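Local coordinates for protein trehalose-6-phosphate phosphatase (Neosartorya fumigata, PDB 5DXL) that belongs to the trehalose-phosphatase family of the HAD clan and folds as a Rossmann-like core carrying a smaller alpha/beta cap domain, at residues A[41-46]-A[75-80]; A[114-119]-A[137-142]; A[122-125]-A[131-134]; A[212-217]-A[222-227]; A[240-245]-A[250-255]. One frame throughout, in Å; residues are numbered along the deposited sequence.

Interaction 1 of 5, residues A[41-46]-A[75-80]; sequences AIPSDR and EWMGHI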
# COMPACT_ATOMS: atom_id res chain seq x y z
N ALA A 41 -0.28 -16.54 -7.85
CA ALA A 41 -0.07 -15.86 -6.58
C ALA A 41 -1.36 -15.81 -5.77
O ALA A 41 -1.49 -15.00 -4.87
CB ALA A 41 0.48 -14.45 -6.79
N ILE A 42 -2.31 -16.67 -6.14
CA ILE A 42 -3.44 -16.98 -5.27
C ILE A 42 -2.86 -17.52 -3.98
O ILE A 42 -1.98 -18.38 -4.02
CB ILE A 42 -4.40 -17.99 -5.93
CG1 ILE A 42 -5.33 -17.27 -6.90
CG2 ILE A 42 -5.20 -18.75 -4.89
CD1 ILE A 42 -6.00 -18.19 -7.88
N PRO A 43 -3.31 -16.98 -2.83
CA PRO A 43 -2.67 -17.32 -1.57
C PRO A 43 -2.72 -18.80 -1.31
O PRO A 43 -3.78 -19.42 -1.42
CB PRO A 43 -3.49 -16.55 -0.52
CG PRO A 43 -4.81 -16.31 -1.18
CD PRO A 43 -4.46 -16.08 -2.63
N SER A 44 -1.56 -19.37 -1.01
CA SER A 44 -1.47 -20.74 -0.56
C SER A 44 -2.31 -20.92 0.70
O SER A 44 -2.64 -19.94 1.38
CB SER A 44 -0.02 -21.12 -0.27
OG SER A 44 0.38 -20.58 0.98
N ASP A 45 -2.64 -22.16 1.00
CA ASP A 45 -3.31 -22.48 2.26
C ASP A 45 -2.50 -22.00 3.46
O ASP A 45 -3.07 -21.55 4.45
CB ASP A 45 -3.56 -23.99 2.37
CG ASP A 45 -4.62 -24.49 1.40
OD1 ASP A 45 -5.32 -23.66 0.78
OD2 ASP A 45 -4.75 -25.73 1.27
N ARG A 46 -1.18 -22.09 3.38
CA ARG A 46 -0.33 -21.66 4.49
C ARG A 46 -0.45 -20.16 4.74
O ARG A 46 -0.57 -19.72 5.89
CB ARG A 46 1.14 -22.02 4.24
CG ARG A 46 2.06 -21.53 5.35
CD ARG A 46 3.49 -22.02 5.18
NE ARG A 46 3.57 -23.47 5.29
CZ ARG A 46 3.72 -24.13 6.44
NH1 ARG A 46 3.82 -23.45 7.58
NH2 ARG A 46 3.78 -25.45 6.45
N GLU A 75 -12.44 -12.48 -3.02
CA GLU A 75 -12.61 -13.90 -3.31
C GLU A 75 -11.67 -14.79 -2.49
O GLU A 75 -12.06 -15.85 -1.99
CB GLU A 75 -12.39 -14.18 -4.80
CG GLU A 75 -12.31 -15.67 -5.09
CD GLU A 75 -12.97 -16.04 -6.37
OE1 GLU A 75 -12.76 -15.30 -7.36
OE2 GLU A 75 -13.68 -17.09 -6.40
N TRP A 76 -10.42 -14.35 -2.33
CA TRP A 76 -9.40 -15.23 -1.78
C TRP A 76 -9.06 -14.97 -0.32
O TRP A 76 -8.57 -15.87 0.35
CB TRP A 76 -8.13 -15.14 -2.64
CG TRP A 76 -8.39 -15.78 -3.96
CD1 TRP A 76 -8.67 -15.16 -5.14
CD2 TRP A 76 -8.49 -17.19 -4.21
NE1 TRP A 76 -8.90 -16.09 -6.13
CE2 TRP A 76 -8.79 -17.34 -5.58
CE3 TRP A 76 -8.32 -18.33 -3.42
CZ2 TRP A 76 -8.94 -18.60 -6.17
CZ3 TRP A 76 -8.47 -19.56 -4.01
CH2 TRP A 76 -8.78 -19.69 -5.37
N MSE A 77 -9.35 -13.77 0.15
CA MSE A 77 -9.08 -13.39 1.54
C MSE A 77 -10.30 -12.85 2.28
O MSE A 77 -10.26 -12.68 3.50
CB MSE A 77 -7.94 -12.35 1.56
CG MSE A 77 -6.61 -13.02 1.36
SE MSE A 77 -5.13 -11.79 1.03
CE MSE A 77 -5.06 -11.86 -0.92
N GLY A 78 -11.38 -12.59 1.56
CA GLY A 78 -12.54 -11.94 2.13
C GLY A 78 -13.32 -12.79 3.13
O GLY A 78 -14.13 -12.27 3.89
N HIS A 79 -13.05 -14.09 3.12
CA HIS A 79 -13.70 -15.01 4.06
C HIS A 79 -13.14 -14.87 5.47
O HIS A 79 -13.68 -15.47 6.41
CB HIS A 79 -13.52 -16.44 3.59
CG HIS A 79 -12.09 -16.89 3.61
ND1 HIS A 79 -11.16 -16.43 2.70
CD2 HIS A 79 -11.43 -17.70 4.46
CE1 HIS A 79 -9.99 -16.97 2.98
NE2 HIS A 79 -10.12 -17.74 4.04
N ILE A 80 -12.04 -14.13 5.62
CA ILE A 80 -11.50 -13.80 6.94
C ILE A 80 -12.10 -12.45 7.33
O ILE A 80 -11.63 -11.40 6.90
CB ILE A 80 -9.97 -13.74 6.93
CG1 ILE A 80 -9.41 -15.06 6.39
CG2 ILE A 80 -9.43 -13.43 8.33
CD1 ILE A 80 -7.95 -15.00 5.99
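Ile-42 lies flat against one face of the Trp-76 indole. This is packing within the Rossmann-like core of the HAD fold. It joins the loop that leads into helix 45-56 to the C-terminal end of helix 70-77. The CG2 methyl of Ile-42 makes a CH-pi contact, 3.5 Å from the centroid of the Trp-76 six-membered ring and 12° off the ring normal. The other branch runs across the same ring system: Ile-42 CG1 comes 3.7 Å from Trp-76 CE2, and Ile-42 CD1 reaches Trp-76 CZ2 at 3.4 Å. CG2 stands anti to the backbone N and CG1 beside it (chi1 -81°), which lets both branches meet the indole. The opposite face of the indole is lined by Glu-75 CG, 3.6 Å above its plane, so the ring is held from two sides. Phe-72, one turn earlier in the same helix, also meets it.

Pro-43 approaches Trp-76 nearly at right angles. It meets the root of the side chain, with Pro-43 CD 3.8 Å from Trp-76 CB. Next in sequence, Ser-44 caps helix 45-56 through its OG, which bonds Val-47 N. Met-77, a selenomethionine, packs on Leu-48 and Leu-51 of that helix. Its backbone O closes a type I turn by accepting from Ile-80 N. The Met-77 side chain ends beside the proline, with its CE 4.5 Å from Pro-43 CG.

Interaction 2 of 5, residues A[114-119]-A[137-142]; sequences KEVMEV and VALTWH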
# COMPACT_ATOMS: atom_id res chain seq x y z
N LYS A 114 -12.57 15.84 -15.99
CA LYS A 114 -13.08 16.56 -17.14
C LYS A 114 -12.01 17.51 -17.67
O LYS A 114 -11.75 17.57 -18.87
CB LYS A 114 -14.35 17.34 -16.77
CG LYS A 114 -14.96 18.11 -17.94
CD LYS A 114 -16.31 18.75 -17.57
CE LYS A 114 -16.85 19.57 -18.74
NZ LYS A 114 -18.28 19.94 -18.54
N GLU A 115 -11.38 18.25 -16.76
CA GLU A 115 -10.38 19.23 -17.18
C GLU A 115 -9.11 18.54 -17.68
O GLU A 115 -8.51 18.97 -18.66
CB GLU A 115 -10.04 20.17 -16.03
CG GLU A 115 -9.23 21.37 -16.47
CD GLU A 115 -9.15 22.45 -15.41
OE1 GLU A 115 -9.90 22.37 -14.42
OE2 GLU A 115 -8.33 23.39 -15.57
N VAL A 116 -8.70 17.47 -17.01
CA VAL A 116 -7.50 16.76 -17.43
C VAL A 116 -7.68 16.14 -18.81
O VAL A 116 -6.77 16.19 -19.64
CB VAL A 116 -7.09 15.67 -16.40
CG1 VAL A 116 -5.96 14.79 -16.95
CG2 VAL A 116 -6.66 16.31 -15.10
N MSE A 117 -8.86 15.59 -19.09
CA MSE A 117 -9.16 15.07 -20.42
C MSE A 117 -9.06 16.17 -21.49
O MSE A 117 -8.50 15.96 -22.56
CB MSE A 117 -10.54 14.42 -20.47
CG MSE A 117 -10.62 13.07 -19.77
SE MSE A 117 -9.33 11.78 -20.50
CE MSE A 117 -10.05 11.66 -22.30
N GLU A 118 -9.63 17.33 -21.18
CA GLU A 118 -9.62 18.45 -22.11
C GLU A 118 -8.18 18.87 -22.43
O GLU A 118 -7.82 19.06 -23.60
CB GLU A 118 -10.42 19.62 -21.53
CG GLU A 118 -10.76 20.71 -22.52
CD GLU A 118 -11.78 21.68 -21.97
OE1 GLU A 118 -12.45 21.35 -20.97
OE2 GLU A 118 -11.90 22.79 -22.54
N VAL A 119 -7.37 18.98 -21.38
CA VAL A 119 -5.96 19.34 -21.53
C VAL A 119 -5.18 18.26 -22.27
O VAL A 119 -4.44 18.54 -23.21
CB VAL A 119 -5.31 19.60 -20.16
CG1 VAL A 119 -3.79 19.69 -20.28
CG2 VAL A 119 -5.89 20.86 -19.52
N VAL A 137 -9.62 5.73 -12.18
CA VAL A 137 -9.23 6.79 -11.29
C VAL A 137 -7.99 7.54 -11.78
O VAL A 137 -7.74 8.68 -11.38
CB VAL A 137 -8.99 6.24 -9.89
CG1 VAL A 137 -9.28 7.30 -8.88
CG2 VAL A 137 -9.95 5.09 -9.64
N ALA A 138 -7.22 6.93 -12.66
CA ALA A 138 -6.03 7.61 -13.15
C ALA A 138 -6.12 7.89 -14.63
O ALA A 138 -6.58 7.06 -15.40
CB ALA A 138 -4.79 6.80 -12.85
N LEU A 139 -5.64 9.07 -15.04
CA LEU A 139 -5.60 9.43 -16.45
C LEU A 139 -4.15 9.60 -16.86
O LEU A 139 -3.40 10.28 -16.19
CB LEU A 139 -6.38 10.73 -16.71
CG LEU A 139 -7.88 10.72 -16.40
CD1 LEU A 139 -8.50 12.08 -16.71
CD2 LEU A 139 -8.56 9.64 -17.17
N THR A 140 -3.77 8.96 -17.96
CA THR A 140 -2.36 8.95 -18.36
C THR A 140 -2.18 9.39 -19.80
O THR A 140 -2.83 8.88 -20.71
CB THR A 140 -1.74 7.56 -18.16
OG1 THR A 140 -1.96 7.13 -16.81
CG2 THR A 140 -0.24 7.61 -18.41
N TRP A 141 -1.28 10.36 -20.00
CA TRP A 141 -0.92 10.79 -21.34
C TRP A 141 0.38 10.11 -21.76
O TRP A 141 1.39 10.28 -21.09
CB TRP A 141 -0.79 12.32 -21.39
CG TRP A 141 -0.59 12.84 -22.78
CD1 TRP A 141 -1.41 12.63 -23.85
CD2 TRP A 141 0.50 13.64 -23.27
NE1 TRP A 141 -0.90 13.26 -24.97
CE2 TRP A 141 0.27 13.88 -24.63
CE3 TRP A 141 1.64 14.18 -22.67
CZ2 TRP A 141 1.14 14.63 -25.42
CZ3 TRP A 141 2.51 14.93 -23.46
CH2 TRP A 141 2.25 15.15 -24.81
N HIS A 142 0.33 9.33 -22.83
CA HIS A 142 1.48 8.56 -23.32
C HIS A 142 2.10 9.24 -24.53
O HIS A 142 1.37 9.65 -25.43
CB HIS A 142 1.07 7.14 -23.72
CG HIS A 142 0.59 6.27 -22.59
ND1 HIS A 142 1.43 5.40 -21.92
CD2 HIS A 142 -0.63 6.12 -22.03
CE1 HIS A 142 0.74 4.75 -21.00
NE2 HIS A 142 -0.52 5.17 -21.05
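Leu-139 reaches from its strand to the helix and sets its CD1 methyl against both Val-116 and Met-117. It buries more surface here than either partner. From Val-116 the touching branch is CG1, 3.7 Å from Leu-139 CD1. That branch is anti to the backbone N (chi1 172°), and it also comes 4.1 Å from Leu-139 CB, so it lies along the leucine and not just at its end. The two side chains meet at a slant.

Helix 112-125 here lies over a face of the four-stranded antiparallel sheet of the smaller alpha/beta domain, the cap of this HAD protein. Strand 139-142 is an inner strand of that sheet, between 131-134 and 180-185.

Met-117, a selenomethionine, comes across Leu-139 at about a right angle. Its chain is bent at chi2 (-57°) and chi3 (-64°), which folds the selenium back over the leucine tip. Its CG is 3.9 Å from Leu-139 CD1, and its SE is 4.0 Å from Leu-139 CD2. Both leucine methyls are therefore engaged by the one side chain. The same Met-117 also touches Ile-132 and Arg-134 of the neighbouring strand. Arg-134 packs on Leu-139 as well.

Interaction 3 of 5, residues A[122-125]-A[131-134]; sequences HFTE and FIER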
# COMPACT_ATOMS: atom_id res chain seq x y z
N HIS A 122 -6.02 18.17 -25.95
CA HIS A 122 -5.41 19.31 -26.63
C HIS A 122 -3.98 18.99 -27.02
O HIS A 122 -3.59 19.18 -28.18
CB HIS A 122 -5.44 20.53 -25.72
CG HIS A 122 -4.95 21.78 -26.37
ND1 HIS A 122 -3.68 22.26 -26.18
CD2 HIS A 122 -5.58 22.65 -27.18
CE1 HIS A 122 -3.53 23.38 -26.87
NE2 HIS A 122 -4.67 23.64 -27.49
N PHE A 123 -3.20 18.50 -26.06
CA PHE A 123 -1.81 18.16 -26.31
C PHE A 123 -1.69 16.94 -27.21
O PHE A 123 -0.72 16.83 -27.97
CB PHE A 123 -1.06 17.92 -24.99
CG PHE A 123 -0.56 19.17 -24.35
CD1 PHE A 123 0.71 19.66 -24.65
CD2 PHE A 123 -1.36 19.89 -23.48
CE1 PHE A 123 1.17 20.83 -24.07
CE2 PHE A 123 -0.91 21.06 -22.89
CZ PHE A 123 0.37 21.54 -23.19
N THR A 124 -2.66 16.03 -27.15
CA THR A 124 -2.63 14.87 -28.03
C THR A 124 -2.76 15.28 -29.50
O THR A 124 -1.98 14.84 -30.34
CB THR A 124 -3.73 13.87 -27.67
OG1 THR A 124 -3.47 13.38 -26.35
CG2 THR A 124 -3.74 12.70 -28.63
N GLU A 125 -3.73 16.15 -29.79
CA GLU A 125 -3.92 16.63 -31.15
C GLU A 125 -2.68 17.35 -31.67
O GLU A 125 -2.45 17.41 -32.88
CB GLU A 125 -5.14 17.56 -31.21
CG GLU A 125 -6.45 16.86 -30.92
CD GLU A 125 -7.56 17.83 -30.54
OE1 GLU A 125 -7.27 19.03 -30.36
OE2 GLU A 125 -8.73 17.38 -30.42
N PHE A 131 -1.07 9.53 -27.11
CA PHE A 131 -2.45 9.10 -26.89
C PHE A 131 -2.80 9.11 -25.42
O PHE A 131 -1.93 9.17 -24.55
CB PHE A 131 -2.70 7.70 -27.48
CG PHE A 131 -1.96 6.59 -26.78
CD1 PHE A 131 -0.67 6.27 -27.15
CD2 PHE A 131 -2.57 5.86 -25.77
CE1 PHE A 131 0.02 5.25 -26.52
CE2 PHE A 131 -1.88 4.84 -25.13
CZ PHE A 131 -0.59 4.53 -25.51
N ILE A 132 -4.10 9.02 -25.14
CA ILE A 132 -4.59 9.08 -23.78
C ILE A 132 -5.05 7.71 -23.33
O ILE A 132 -5.78 7.03 -24.06
CB ILE A 132 -5.77 10.05 -23.64
CG1 ILE A 132 -5.34 11.46 -24.07
CG2 ILE A 132 -6.31 10.03 -22.21
CD1 ILE A 132 -6.51 12.41 -24.28
N GLU A 133 -4.59 7.30 -22.15
CA GLU A 133 -5.08 6.11 -21.48
C GLU A 133 -5.98 6.53 -20.34
O GLU A 133 -5.58 7.26 -19.44
CB GLU A 133 -3.92 5.25 -20.95
CG GLU A 133 -4.39 4.12 -20.03
CD GLU A 133 -3.24 3.33 -19.41
OE1 GLU A 133 -2.08 3.82 -19.46
OE2 GLU A 133 -3.49 2.22 -18.88
N ARG A 134 -7.23 6.08 -20.37
CA ARG A 134 -8.16 6.41 -19.31
C ARG A 134 -8.45 5.18 -18.46
O ARG A 134 -8.88 4.15 -18.97
CB ARG A 134 -9.44 7.00 -19.90
CG ARG A 134 -10.49 7.36 -18.87
CD ARG A 134 -11.40 8.48 -19.37
NE ARG A 134 -12.06 9.19 -18.27
CZ ARG A 134 -12.87 10.22 -18.43
NH1 ARG A 134 -13.13 10.68 -19.65
NH2 ARG A 134 -13.43 10.81 -17.37
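Thr-124 and Phe-131 bring the two backbones closest, with their CA atoms 5.9 Å apart. Residues 122-125 lie late in helix 112-125. A short loop then turns the chain back, and 131-134 sets off as an extended strand. Phe-131 is nearly fully stretched (phi -158°, psi 166°).

Thr-124 is the residue that reaches over. Its CG2 methyl rests 4.2 Å from Phe-131 CA, so on this side it meets the strand backbone. The Phe-131 side chain starts out away from the helix. Thr-124 OG1 lies against Ile-132 instead, 3.5 Å from Ile-132 CG1 and 3.8 Å from Ile-132 CD1. This is van der Waals packing of an oxygen on aliphatic carbon. The two side chains pass each other at a slant. With chi1 at -63°, OG1 is beside the backbone N, where it can reach back to Phe-120 O, and CG2 is anti to that N, toward Phe-131. The hydroxyl thus has its polar partner within the helix: OG1 hydrogen-bonds Phe-120 O, one turn back. A weak hydrogen bond also links it to Trp-141 NE1.

The contact is at the surface of the cap domain, where the helix passes into the edge strand of the antiparallel sheet. The side chains of the strand alternate. Ile-132 and Arg-134 turn to helix 112-125, where Ile-132 also touches Phe-120 and Gln-121. Phe-131 stacks on His-142 of the adjacent strand 139-142. Toward the start of the helix, Arg-134 NH2 is bonded to Gln-113 OE1.

Interaction 4 of 5, residues A[212-217]-A[222-227]; sequences VLCLGD and EDMFRA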
# COMPACT_ATOMS: atom_id res chain seq x y z
N VAL A 212 3.44 -1.70 15.76
CA VAL A 212 3.10 -1.56 14.35
C VAL A 212 4.10 -2.35 13.53
O VAL A 212 5.31 -2.15 13.67
CB VAL A 212 3.12 -0.09 13.87
CG1 VAL A 212 2.73 -0.01 12.41
CG2 VAL A 212 2.18 0.76 14.73
N LEU A 213 3.61 -3.28 12.72
CA LEU A 213 4.47 -3.99 11.77
C LEU A 213 3.99 -3.70 10.37
O LEU A 213 2.84 -3.98 10.03
CB LEU A 213 4.46 -5.49 12.03
CG LEU A 213 5.24 -6.37 11.03
CD1 LEU A 213 6.73 -6.03 11.00
CD2 LEU A 213 5.06 -7.84 11.39
N CYS A 214 4.88 -3.13 9.56
CA CYS A 214 4.53 -2.71 8.22
C CYS A 214 5.51 -3.33 7.25
O CYS A 214 6.71 -3.10 7.37
CB CYS A 214 4.55 -1.18 8.14
SG CYS A 214 4.27 -0.48 6.50
N LEU A 215 4.98 -4.11 6.31
CA LEU A 215 5.80 -4.92 5.41
C LEU A 215 5.48 -4.67 3.95
O LEU A 215 4.31 -4.64 3.55
CB LEU A 215 5.61 -6.41 5.71
CG LEU A 215 6.35 -6.93 6.95
CD1 LEU A 215 5.59 -8.08 7.60
CD2 LEU A 215 7.72 -7.41 6.50
N GLY A 216 6.52 -4.52 3.13
CA GLY A 216 6.33 -4.30 1.71
C GLY A 216 7.64 -4.45 0.96
O GLY A 216 8.71 -4.22 1.53
N ASP A 217 7.55 -4.80 -0.32
CA ASP A 217 8.75 -5.08 -1.11
C ASP A 217 9.09 -4.03 -2.15
O ASP A 217 10.21 -4.01 -2.66
CB ASP A 217 8.60 -6.42 -1.83
CG ASP A 217 7.51 -6.38 -2.88
OD1 ASP A 217 6.39 -5.97 -2.53
OD2 ASP A 217 7.76 -6.77 -4.04
N GLU A 222 7.48 1.89 -0.05
CA GLU A 222 8.37 2.85 0.60
C GLU A 222 7.59 4.02 1.21
O GLU A 222 7.99 4.56 2.24
CB GLU A 222 9.41 3.37 -0.41
CG GLU A 222 10.41 2.30 -0.84
CD GLU A 222 11.37 1.93 0.28
OE1 GLU A 222 11.85 2.84 0.98
OE2 GLU A 222 11.63 0.72 0.48
N ASP A 223 6.47 4.39 0.60
CA ASP A 223 5.70 5.52 1.10
C ASP A 223 5.03 5.19 2.44
O ASP A 223 4.81 6.07 3.27
CB ASP A 223 4.66 5.96 0.06
CG ASP A 223 5.30 6.70 -1.12
OD1 ASP A 223 6.33 7.40 -0.93
OD2 ASP A 223 4.77 6.59 -2.25
N MSE A 224 4.71 3.91 2.67
CA MSE A 224 4.21 3.48 3.98
C MSE A 224 5.28 3.70 5.05
O MSE A 224 4.98 4.19 6.14
CB MSE A 224 3.79 2.00 3.97
CG MSE A 224 2.64 1.71 3.03
SE MSE A 224 1.80 -0.02 3.38
CE MSE A 224 3.30 -1.19 2.87
N PHE A 225 6.52 3.31 4.73
CA PHE A 225 7.62 3.45 5.69
C PHE A 225 7.86 4.92 6.00
O PHE A 225 8.06 5.30 7.15
CB PHE A 225 8.91 2.81 5.16
CG PHE A 225 8.76 1.40 4.66
CD1 PHE A 225 7.89 0.50 5.26
CD2 PHE A 225 9.50 0.97 3.56
CE1 PHE A 225 7.76 -0.80 4.78
CE2 PHE A 225 9.38 -0.32 3.07
CZ PHE A 225 8.51 -1.22 3.67
N ARG A 226 7.82 5.75 4.95
CA ARG A 226 7.94 7.20 5.12
C ARG A 226 6.87 7.74 6.05
O ARG A 226 7.15 8.53 6.94
CB ARG A 226 7.84 7.93 3.77
CG ARG A 226 9.11 7.92 2.98
CD ARG A 226 9.06 8.88 1.78
NE ARG A 226 10.20 8.62 0.92
CZ ARG A 226 10.18 7.78 -0.12
NH1 ARG A 226 9.06 7.15 -0.43
NH2 ARG A 226 11.27 7.58 -0.84
N ALA A 227 5.63 7.32 5.82
CA ALA A 227 4.53 7.80 6.64
C ALA A 227 4.71 7.42 8.10
O ALA A 227 4.40 8.21 8.99
CB ALA A 227 3.20 7.26 6.10
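The beta-alpha-beta unit of strand 211-216, helix 222-229 and strand 238-243 belongs to the Rossmann-like core, and here Cys-214 of its first strand meets Met-224 and Phe-225 of its helix. The strand and helix axes run nearly antiparallel, at 155° and 8.5 Å apart. The short link between them follows the sequence Gly-Asp, part of an acidic motif common in HAD proteins.

Cys-214 SG packs 3.6 Å from Met-224 CB. It is anti to the backbone N (chi1 175°), which aims it at the helix. The sulfur also makes a sulfur-aromatic contact with Phe-225, 5.0 Å from the ring centroid and oblique to the ring, 71° off its normal. The selenomethionine Met-224 bends at chi3, and its CE comes 3.7 Å from Leu-215 O. Phe-225 presents its edge to the strand: Gly-216 O lies near the ring plane, 3.7 Å from Phe-225 CZ. Gly-216 has no side chain, and Met-224 CE stands 4.5 Å from its CA.

In the sheet, strand 211-216 lies between 21-25 and 238-243. Leu-228 of the same helix adds to the packing on Cys-214, and Phe-225 continues across to Ser-240 and Ala-252.

Interaction 5 of 5, residues A[240-245]-A[250-255]; sequences SVTVGA and TEASWH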
# COMPACT_ATOMS: atom_id res chain seq x y z
N SER A 240 9.05 -0.91 10.55
CA SER A 240 8.93 -0.78 9.10
C SER A 240 9.96 -1.69 8.47
O SER A 240 11.17 -1.55 8.72
CB SER A 240 9.13 0.66 8.65
OG SER A 240 8.04 1.49 9.03
N VAL A 241 9.48 -2.64 7.68
CA VAL A 241 10.32 -3.72 7.19
C VAL A 241 10.15 -3.89 5.69
O VAL A 241 9.06 -4.17 5.22
CB VAL A 241 9.96 -5.06 7.88
CG1 VAL A 241 10.97 -6.15 7.50
CG2 VAL A 241 9.88 -4.91 9.40
N THR A 242 11.23 -3.72 4.94
CA THR A 242 11.18 -4.00 3.51
C THR A 242 11.50 -5.46 3.25
O THR A 242 12.19 -6.11 4.03
CB THR A 242 12.15 -3.10 2.70
OG1 THR A 242 11.85 -3.23 1.30
CG2 THR A 242 13.62 -3.48 2.95
N VAL A 243 10.95 -5.99 2.16
CA VAL A 243 11.29 -7.33 1.73
C VAL A 243 12.35 -7.18 0.64
O VAL A 243 12.10 -6.57 -0.41
CB VAL A 243 10.06 -8.10 1.24
CG1 VAL A 243 10.44 -9.48 0.72
CG2 VAL A 243 9.07 -8.22 2.38
N GLY A 244 13.55 -7.67 0.92
CA GLY A 244 14.68 -7.49 0.02
C GLY A 244 15.98 -7.68 0.78
O GLY A 244 15.98 -8.12 1.94
N ALA A 245 17.08 -7.35 0.12
CA ALA A 245 18.40 -7.62 0.68
C ALA A 245 18.82 -6.57 1.70
O ALA A 245 18.30 -5.45 1.72
CB ALA A 245 19.43 -7.70 -0.44
N THR A 250 16.49 1.81 1.51
CA THR A 250 15.07 1.81 1.86
C THR A 250 14.77 2.81 2.97
O THR A 250 15.64 3.16 3.77
CB THR A 250 14.63 0.39 2.29
OG1 THR A 250 13.23 0.38 2.61
CG2 THR A 250 15.42 -0.07 3.50
N GLU A 251 13.51 3.25 3.02
CA GLU A 251 13.01 4.03 4.14
C GLU A 251 12.69 3.16 5.36
O GLU A 251 12.50 3.67 6.46
CB GLU A 251 11.75 4.80 3.73
CG GLU A 251 11.96 5.84 2.63
CD GLU A 251 12.54 7.14 3.16
OE1 GLU A 251 12.43 7.40 4.37
OE2 GLU A 251 13.12 7.90 2.35
N ALA A 252 12.61 1.85 5.16
CA ALA A 252 12.41 0.91 6.26
C ALA A 252 13.63 0.88 7.17
O ALA A 252 14.70 1.35 6.79
CB ALA A 252 12.13 -0.50 5.72
N SER A 253 13.45 0.33 8.37
CA SER A 253 14.53 0.19 9.35
C SER A 253 15.09 -1.22 9.38
O SER A 253 16.15 -1.47 9.96
CB SER A 253 14.03 0.57 10.75
OG SER A 253 13.57 1.91 10.78
N TRP A 254 14.38 -2.15 8.76
CA TRP A 254 14.70 -3.57 8.80
C TRP A 254 14.40 -4.20 7.46
O TRP A 254 13.69 -3.61 6.65
CB TRP A 254 13.85 -4.31 9.84
CG TRP A 254 13.78 -3.70 11.21
CD1 TRP A 254 12.82 -2.85 11.68
CD2 TRP A 254 14.67 -3.94 12.30
NE1 TRP A 254 13.06 -2.54 13.00
CE2 TRP A 254 14.20 -3.19 13.40
CE3 TRP A 254 15.83 -4.71 12.44
CZ2 TRP A 254 14.85 -3.20 14.63
CZ3 TRP A 254 16.47 -4.72 13.67
CH2 TRP A 254 15.98 -3.97 14.74
N HIS A 255 14.90 -5.41 7.22
CA HIS A 255 14.46 -6.17 6.07
C HIS A 255 14.16 -7.62 6.46
O HIS A 255 14.63 -8.10 7.49
CB HIS A 255 15.50 -6.15 4.93
CG HIS A 255 16.72 -6.96 5.24
ND1 HIS A 255 17.79 -6.46 5.96
CD2 HIS A 255 17.01 -8.25 4.98
CE1 HIS A 255 18.69 -7.41 6.12
NE2 HIS A 255 18.25 -8.51 5.53
O HOH W 1 10.93 0.93 11.93
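Val-241 and Trp-254 form a parallel beta bridge, followed by Thr-242 and His-255. The bridges add edge strand 254-256 to the Rossmann-like core sheet. Three backbone hydrogen bonds join the segments. Ser-240 O accepts two: from Ser-253 N at 3.0 Å, and from Trp-254 N at 3.3 Å. The third runs from Thr-242 N to Trp-254 O. A CA-H...O contact adds to them, from His-255 CA to Thr-242 O at 3.1 Å.

One water bridges Ser-240 N, which donates to it, and Ser-253 OG. Just before the strand, Thr-250 OG1 accepts from Ala-252 N at 3.0 Å, an ST turn. The same OG1 bonds Glu-222 OE2.

Side-chain packing differs on the two faces. On the Val-241 face, Val-241 CG2 lies 4.0 Å from Trp-254 CB. On the other, Thr-242 and Thr-250 approach tip to tip, with Thr-250 OG1 3.6 Å from Thr-242 CB. Thr-242 OG1 has Lys-248 NZ as its partner. His-255 takes chi1 71°, placing its ring between its own backbone N and carbonyl carbon. Its ND1 hydrogen-bonds Thr-3 OG1. Ala-245 C sits over the centre of that ring, 4.1 Å above the plane, and Gly-244 O comes 3.2 Å from His-255 CD2.

The five contacts fall into two domains. Interactions 2 and 3 share helix 112-125 and adjacent strands of the cap sheet, with centres 8 Å apart. His-142 NE2 and Glu-133 OE1, 2.6 Å apart, join them. Interactions 4 and 5 are also 8 Å apart, centre to centre, on adjacent strands of the core sheet. Glu-222 OE1 takes Glu-251 N at 2.7 Å, tying the helix to the loop before the edge strand. Interaction 1 is also in the core, its centre about 22 Å from that of interaction 4. Interactions 3 and 5 do not touch, with nearest atoms about 26 Å apart. Asp-217 of interaction 4 lies close to Asp-26, consistent with the acidic site of HAD relatives.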